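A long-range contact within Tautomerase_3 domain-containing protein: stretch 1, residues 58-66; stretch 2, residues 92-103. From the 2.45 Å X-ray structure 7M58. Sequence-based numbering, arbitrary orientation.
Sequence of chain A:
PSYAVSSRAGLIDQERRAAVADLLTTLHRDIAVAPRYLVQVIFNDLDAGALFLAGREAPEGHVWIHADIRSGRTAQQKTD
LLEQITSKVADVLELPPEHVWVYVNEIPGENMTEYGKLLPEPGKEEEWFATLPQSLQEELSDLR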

ATOM      1  N   ALA A  58     -10.150   0.926  17.250  1.00 27.95           N
ATOM      2  CA  ALA A  58      -9.564  -0.383  17.495  1.00 34.34           C
ATOM      3  C   ALA A  58      -9.041  -0.529  18.925  1.00 36.63           C
ATOM      4  O   ALA A  58      -8.755   0.465  19.595  1.00 38.04           O
ATOM      5  CB  ALA A  58      -8.415  -0.609  16.521  1.00 30.49           C
ATOM      6  N   PRO A  59      -8.885  -1.762  19.410  1.00 37.25           N
ATOM      7  CA  PRO A  59      -8.090  -1.961  20.621  1.00 36.51           C
ATOM      8  C   PRO A  59      -6.646  -1.595  20.334  1.00 39.75           C
ATOM      9  O   PRO A  59      -6.170  -1.692  19.199  1.00 38.96           O
ATOM     10  CB  PRO A  59      -8.230  -3.461  20.905  1.00 39.13           C
ATOM     11  CG  PRO A  59      -8.522  -4.072  19.568  1.00 38.07           C
ATOM     12  CD  PRO A  59      -9.346  -3.042  18.835  1.00 37.50           C
ATOM     13  N   GLU A  60      -5.939  -1.190  21.389  1.00 47.13           N
ATOM     14  CA  GLU A  60      -4.547  -0.782  21.233  1.00 49.27           C
ATOM     15  C   GLU A  60      -3.717  -1.924  20.644  1.00 48.27           C
ATOM     16  O   GLU A  60      -2.874  -1.705  19.765  1.00 46.24           O
ATOM     17  CB  GLU A  60      -4.004  -0.303  22.587  1.00 47.92           C
ATOM     18  CG  GLU A  60      -2.823   0.667  22.516  1.00 54.70           C
ATOM     19  CD  GLU A  60      -1.497   0.043  22.932  1.00 60.47           C
ATOM     20  OE1 GLU A  60      -1.525  -1.040  23.568  1.00 60.67           O
ATOM     21  OE2 GLU A  60      -0.431   0.654  22.642  1.00 57.68           O
ATOM     22  N   GLY A  61      -3.962  -3.151  21.106  1.00 40.18           N
ATOM     23  CA  GLY A  61      -3.250  -4.322  20.638  1.00 37.13           C
ATOM     24  C   GLY A  61      -3.772  -4.862  19.325  1.00 38.50           C
ATOM     25  O   GLY A  61      -4.314  -5.970  19.280  1.00 40.01           O
ATOM     26  N   HIS A  62      -3.625  -4.086  18.258  1.00 35.94           N
ATOM     27  CA  HIS A  62      -4.042  -4.498  16.925  1.00 31.75           C
ATOM     28  C   HIS A  62      -2.923  -4.172  15.948  1.00 31.83           C
ATOM     29  O   HIS A  62      -2.368  -3.064  15.975  1.00 29.26           O
ATOM     30  CB  HIS A  62      -5.337  -3.808  16.497  1.00 29.03           C
ATOM     31  CG  HIS A  62      -5.826  -4.251  15.161  1.00 30.95           C
ATOM     32  ND1 HIS A  62      -6.581  -5.391  14.987  1.00 33.71           N
ATOM     33  CD2 HIS A  62      -5.650  -3.724  13.926  1.00 29.70           C
ATOM     34  CE1 HIS A  62      -6.849  -5.547  13.702  1.00 29.96           C
ATOM     35  NE2 HIS A  62      -6.299  -4.547  13.037  1.00 30.84           N
ATOM     36  N   VAL A  63      -2.598  -5.134  15.086  1.00 26.83           N
ATOM     37  CA  VAL A  63      -1.515  -4.994  14.126  1.00 23.45           C
ATOM     38  C   VAL A  63      -2.020  -5.439  12.760  1.00 25.43           C
ATOM     39  O   VAL A  63      -2.690  -6.469  12.641  1.00 27.21           O
ATOM     40  CB  VAL A  63      -0.289  -5.830  14.547  1.00 24.18           C
ATOM     41  CG1 VAL A  63       0.756  -5.831  13.439  1.00 26.09           C
ATOM     42  CG2 VAL A  63       0.292  -5.317  15.833  1.00 24.48           C
ATOM     43  N   TRP A  64      -1.695  -4.668  11.731  1.00 22.04           N
ATOM     44  CA  TRP A  64      -1.993  -5.043  10.355  1.00 27.58           C
ATOM     45  C   TRP A  64      -0.676  -5.195   9.609  1.00 27.52           C
ATOM     46  O   TRP A  64       0.174  -4.302   9.667  1.00 24.19           O
ATOM     47  CB  TRP A  64      -2.877  -4.010   9.652  1.00 26.86           C
ATOM     48  CG  TRP A  64      -3.214  -4.358   8.204  1.00 26.12           C
ATOM     49  CD1 TRP A  64      -3.785  -5.523   7.744  1.00 29.43           C
ATOM     50  CD2 TRP A  64      -3.019  -3.532   7.054  1.00 26.23           C
ATOM     51  NE1 TRP A  64      -3.958  -5.463   6.376  1.00 30.45           N
ATOM     52  CE2 TRP A  64      -3.486  -4.257   5.927  1.00 32.63           C
ATOM     53  CE3 TRP A  64      -2.486  -2.257   6.859  1.00 28.71           C
ATOM     54  CZ2 TRP A  64      -3.436  -3.738   4.629  1.00 30.55           C
ATOM     55  CZ3 TRP A  64      -2.435  -1.750   5.572  1.00 33.32           C
ATOM     56  CH2 TRP A  64      -2.906  -2.492   4.473  1.00 31.68           C
ATOM     57  N   ILE A  65      -0.503  -6.333   8.941  1.00 25.06           N
ATOM     58  CA  ILE A  65       0.707  -6.652   8.193  1.00 21.71           C
ATOM     59  C   ILE A  65       0.317  -6.681   6.721  1.00 24.86           C
ATOM     60  O   ILE A  65      -0.526  -7.497   6.323  1.00 27.32           O
ATOM     61  CB  ILE A  65       1.279  -8.015   8.609  1.00 24.93           C
ATOM     62  CG1 ILE A  65       1.436  -8.122  10.124  1.00 25.78           C
ATOM     63  CG2 ILE A  65       2.622  -8.251   7.939  1.00 23.49           C
ATOM     64  CD1 ILE A  65       2.720  -7.631  10.634  1.00 31.45           C
ATOM     65  N   HIS A  66       0.938  -5.824   5.909  1.00 20.09           N
ATOM     66  CA  HIS A  66       0.763  -5.841   4.457  1.00 21.82           C
ATOM     67  C   HIS A  66       2.059  -6.272   3.798  1.00 27.55           C
ATOM     68  O   HIS A  66       3.086  -5.605   3.953  1.00 29.60           O
ATOM     69  CB  HIS A  66       0.356  -4.489   3.885  1.00 20.14           C
ATOM     70  CG  HIS A  66       0.157  -4.528   2.399  1.00 27.06           C
ATOM     71  ND1 HIS A  66      -1.076  -4.711   1.807  1.00 34.30           N
ATOM     72  CD2 HIS A  66       1.051  -4.468   1.383  1.00 27.98           C
ATOM     73  CE1 HIS A  66      -0.935  -4.728   0.493  1.00 31.45           C
ATOM     74  NE2 HIS A  66       0.347  -4.583   0.212  1.00 30.28           N
ATOM     75  N   VAL A  92       5.132 -13.408  19.316  1.00 34.23           N
ATOM     76  CA  VAL A  92       6.272 -12.516  19.558  1.00 31.43           C
ATOM     77  C   VAL A  92       5.820 -11.220  20.228  1.00 34.21           C
ATOM     78  O   VAL A  92       6.503 -10.696  21.114  1.00 46.20           O
ATOM     79  CB  VAL A  92       7.031 -12.258  18.245  1.00 33.03           C
ATOM     80  CG1 VAL A  92       7.740 -10.932  18.275  1.00 34.92           C
ATOM     81  CG2 VAL A  92       8.036 -13.356  18.026  1.00 35.04           C
ATOM     82  N   LEU A  93       4.660 -10.694  19.837  1.00 34.95           N
ATOM     83  CA  LEU A  93       4.138  -9.463  20.417  1.00 34.59           C
ATOM     84  C   LEU A  93       3.242  -9.706  21.628  1.00 35.65           C
ATOM     85  O   LEU A  93       2.754  -8.737  22.216  1.00 32.74           O
ATOM     86  CB  LEU A  93       3.360  -8.665  19.365  1.00 32.99           C
ATOM     87  CG  LEU A  93       4.125  -8.151  18.141  1.00 35.29           C
ATOM     88  CD1 LEU A  93       3.170  -7.477  17.148  1.00 30.56           C
ATOM     89  CD2 LEU A  93       5.264  -7.221  18.528  1.00 29.38           C
ATOM     90  N   GLU A  94       3.031 -10.962  22.023  1.00 37.60           N
ATOM     91  CA  GLU A  94       2.118 -11.321  23.113  1.00 38.61           C
ATOM     92  C   GLU A  94       0.731 -10.720  22.876  1.00 41.18           C
ATOM     93  O   GLU A  94       0.168 -10.006  23.707  1.00 41.21           O
ATOM     94  CB  GLU A  94       2.698 -10.913  24.467  1.00 35.99           C
ATOM     95  CG  GLU A  94       4.120 -11.442  24.681  1.00 47.96           C
ATOM     96  CD  GLU A  94       4.616 -11.311  26.115  1.00 58.58           C
ATOM     97  OE1 GLU A  94       4.608 -12.329  26.842  1.00 59.34           O
ATOM     98  OE2 GLU A  94       5.027 -10.199  26.512  1.00 59.76           O
ATOM     99  N   LEU A  95       0.188 -11.025  21.704  1.00 40.24           N
ATOM    100  CA  LEU A  95      -1.122 -10.633  21.220  1.00 36.23           C
ATOM    101  C   LEU A  95      -1.933 -11.887  20.891  1.00 35.60           C
ATOM    102  O   LEU A  95      -1.363 -12.950  20.638  1.00 34.54           O
ATOM    103  CB  LEU A  95      -0.978  -9.781  19.955  1.00 34.20           C
ATOM    104  CG  LEU A  95      -0.560  -8.338  20.146  1.00 36.92           C
ATOM    105  CD1 LEU A  95      -0.525  -7.639  18.783  1.00 33.10           C
ATOM    106  CD2 LEU A  95      -1.515  -7.670  21.125  1.00 34.32           C
ATOM    107  N   PRO A  96      -3.260 -11.785  20.862  1.00 37.56           N
ATOM    108  CA  PRO A  96      -4.053 -12.890  20.333  1.00 32.73           C
ATOM    109  C   PRO A  96      -3.975 -12.910  18.826  1.00 32.38           C
ATOM    110  O   PRO A  96      -3.951 -11.844  18.185  1.00 32.66           O
ATOM    111  CB  PRO A  96      -5.475 -12.569  20.817  1.00 27.87           C
ATOM    112  CG  PRO A  96      -5.404 -11.233  21.483  1.00 26.60           C
ATOM    113  CD  PRO A  96      -4.098 -10.617  21.155  1.00 29.24           C
ATOM    114  N   PRO A  97      -3.901 -14.081  18.198  1.00 37.23           N
ATOM    115  CA  PRO A  97      -3.846 -14.118  16.729  1.00 37.38           C
ATOM    116  C   PRO A  97      -5.019 -13.400  16.071  1.00 39.22           C
ATOM    117  O   PRO A  97      -4.882 -12.923  14.933  1.00 37.48           O
ATOM    118  CB  PRO A  97      -3.845 -15.618  16.407  1.00 43.33           C
ATOM    119  CG  PRO A  97      -4.452 -16.279  17.621  1.00 39.17           C
ATOM    120  CD  PRO A  97      -4.005 -15.433  18.784  1.00 41.34           C
ATOM    121  N   GLU A  98      -6.159 -13.276  16.762  1.00 36.20           N
ATOM    122  CA  GLU A  98      -7.291 -12.527  16.226  1.00 37.31           C
ATOM    123  C   GLU A  98      -6.973 -11.055  15.990  1.00 35.52           C
ATOM    124  O   GLU A  98      -7.769 -10.372  15.337  1.00 36.07           O
ATOM    125  CB  GLU A  98      -8.507 -12.674  17.157  1.00 34.21           C
ATOM    126  CG  GLU A  98      -9.089 -14.087  17.126  1.00 40.83           C
ATOM    127  CD  GLU A  98      -8.237 -15.107  17.890  1.00 46.51           C
ATOM    128  OE1 GLU A  98      -8.299 -16.299  17.513  1.00 46.80           O
ATOM    129  OE2 GLU A  98      -7.433 -14.712  18.778  1.00 40.84           O
ATOM    130  N   HIS A  99      -5.841 -10.545  16.475  1.00 30.01           N
ATOM    131  CA  HIS A  99      -5.533  -9.138  16.267  1.00 34.53           C
ATOM    132  C   HIS A  99      -4.213  -8.932  15.521  1.00 33.10           C
ATOM    133  O   HIS A  99      -3.666  -7.822  15.529  1.00 33.65           O
ATOM    134  CB  HIS A  99      -5.536  -8.390  17.601  1.00 34.31           C
ATOM    135  CG  HIS A  99      -6.905  -8.030  18.081  1.00 37.47           C
ATOM    136  ND1 HIS A  99      -7.839  -7.419  17.270  1.00 38.58           N
ATOM    137  CD2 HIS A  99      -7.485  -8.155  19.298  1.00 44.63           C
ATOM    138  CE1 HIS A  99      -8.944  -7.206  17.961  1.00 44.09           C
ATOM    139  NE2 HIS A  99      -8.752  -7.635  19.198  1.00 47.90           N
ATOM    140  N   VAL A 100      -3.710  -9.954  14.830  1.00 32.18           N
ATOM    141  CA  VAL A 100      -2.658  -9.771  13.834  1.00 28.45           C
ATOM    142  C   VAL A 100      -3.290 -10.098  12.490  1.00 26.00           C
ATOM    143  O   VAL A 100      -3.494 -11.266  12.160  1.00 28.62           O
ATOM    144  CB  VAL A 100      -1.423 -10.642  14.094  1.00 30.51           C
ATOM    145  CG1 VAL A 100      -0.365 -10.382  13.024  1.00 28.65           C
ATOM    146  CG2 VAL A 100      -0.850 -10.408  15.497  1.00 28.18           C
ATOM    147  N   TRP A 101      -3.613  -9.067  11.719  1.00 25.71           N
ATOM    148  CA  TRP A 101      -4.231  -9.216  10.411  1.00 24.98           C
ATOM    149  C   TRP A 101      -3.173  -9.111   9.320  1.00 29.67           C
ATOM    150  O   TRP A 101      -2.408  -8.140   9.293  1.00 33.29           O
ATOM    151  CB  TRP A 101      -5.283  -8.136  10.205  1.00 25.93           C
ATOM    152  CG  TRP A 101      -6.461  -8.305  11.053  1.00 27.87           C
ATOM    153  CD1 TRP A 101      -6.561  -9.067  12.177  1.00 28.15           C
ATOM    154  CD2 TRP A 101      -7.744  -7.708  10.850  1.00 27.84           C
ATOM    155  NE1 TRP A 101      -7.833  -8.979  12.690  1.00 29.27           N
ATOM    156  CE2 TRP A 101      -8.575  -8.146  11.896  1.00 25.18           C
ATOM    157  CE3 TRP A 101      -8.265  -6.836   9.890  1.00 28.62           C
ATOM    158  CZ2 TRP A 101      -9.890  -7.747  12.005  1.00 24.71           C
ATOM    159  CZ3 TRP A 101      -9.566  -6.446   9.997  1.00 29.35           C
ATOM    160  CH2 TRP A 101     -10.372  -6.909  11.038  1.00 29.88           C
ATOM    161  N   VAL A 102      -3.167 -10.068   8.396  1.00 22.75           N
ATOM    162  CA  VAL A 102      -2.130 -10.153   7.367  1.00 28.31           C
ATOM    163  C   VAL A 102      -2.780 -10.186   5.982  1.00 32.14           C
ATOM    164  O   VAL A 102      -3.701 -10.977   5.738  1.00 28.52           O
ATOM    165  CB  VAL A 102      -1.234 -11.397   7.564  1.00 31.67           C
ATOM    166  CG1 VAL A 102       0.019 -11.299   6.709  1.00 27.80           C
ATOM    167  CG2 VAL A 102      -0.877 -11.577   9.031  1.00 25.97           C
ATOM    168  N   TYR A 103      -2.296  -9.328   5.076  1.00 31.59           N
ATOM    169  CA  TYR A 103      -2.699  -9.307   3.674  1.00 25.33           C
ATOM    170  C   TYR A 103      -1.486  -9.557   2.789  1.00 25.32           C
ATOM    171  O   TYR A 103      -0.414  -8.975   2.998  1.00 26.77           O
ATOM    172  CB  TYR A 103      -3.278  -7.972   3.253  1.00 28.56           C
ATOM    173  CG  TYR A 103      -4.638  -7.621   3.756  1.00 32.09           C
ATOM    174  CD1 TYR A 103      -5.235  -8.319   4.786  1.00 28.91           C
ATOM    175  CD2 TYR A 103      -5.306  -6.537   3.224  1.00 33.93           C
ATOM    176  CE1 TYR A 103      -6.470  -7.962   5.249  1.00 26.51           C
ATOM    177  CE2 TYR A 103      -6.530  -6.172   3.670  1.00 33.71           C
ATOM    178  CZ  TYR A 103      -7.120  -6.889   4.681  1.00 35.26           C
ATOM    179  OH  TYR A 103      -8.370  -6.503   5.117  1.00 38.82           O
TER

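The two stretches meet as neighbouring parallel strands, 63-66 and 100-103, whose N-to-C directions differ by 16°. Four backbone hydrogen bonds join them, and every one involves Val63 or Ile65. Val63 N donates to His99 O (2.9 Å) and Val63 O accepts from Trp101 N (2.9 Å); Ile65 N then donates to Trp101 O (2.6 Å), and Ile65 O accepts from Tyr103 N (2.8 Å). This alternation is the signature of parallel pairing, in which one residue bonds to the two that flank its partner, here Val100 and Val102. Three of these carbonyls, Val63 O, Trp101 O and Ile65 O, also receive CA-H...O contacts, as from Trp64 CA to Trp101 O (3.3 Å) and from Val102 CA to Ile65 O (3.3 Å).

On the sheet face carrying Val63, Ile65, Val100 and Val102, the packing is aliphatic. Val63 CG2 lies 3.8 Å from both Leu93 CD1 and Leu95 CD1, so Leu93 and Leu95, which precede the second strand, extend the apolar surface. Ile65 CB approaches Val102 CG1 at 4.0 Å, while Ile65 CG1 reaches back to Val100 CG1 at 4.1 Å.

Aromatic contacts dominate the face carrying Trp64, Trp101, His66 and Tyr103, and continue to His62 and His99 just before the strands. Two edge-to-face pairs are staggered along the strands: the edge of His62 points at the face of Trp101 (His62 CE1 to Trp101 CE2, 3.6 Å), with planes at 76°, and the edge of Trp64 at the face of Tyr103 (Trp64 NE1 to Tyr103 CG, 3.5 Å), with planes at 86°. The His62 and His99 rings meet rim to rim, linked by a weak hydrogen bond between His62 ND1 and His99 ND1 (3.3 Å). Pro59 CG covers one face of the His99 ring, 3.5 Å from His99 CE1, in a CH-pi contact.

At Gly61, an ideal CB would clash with Leu95 CD2, 2.9 Å away.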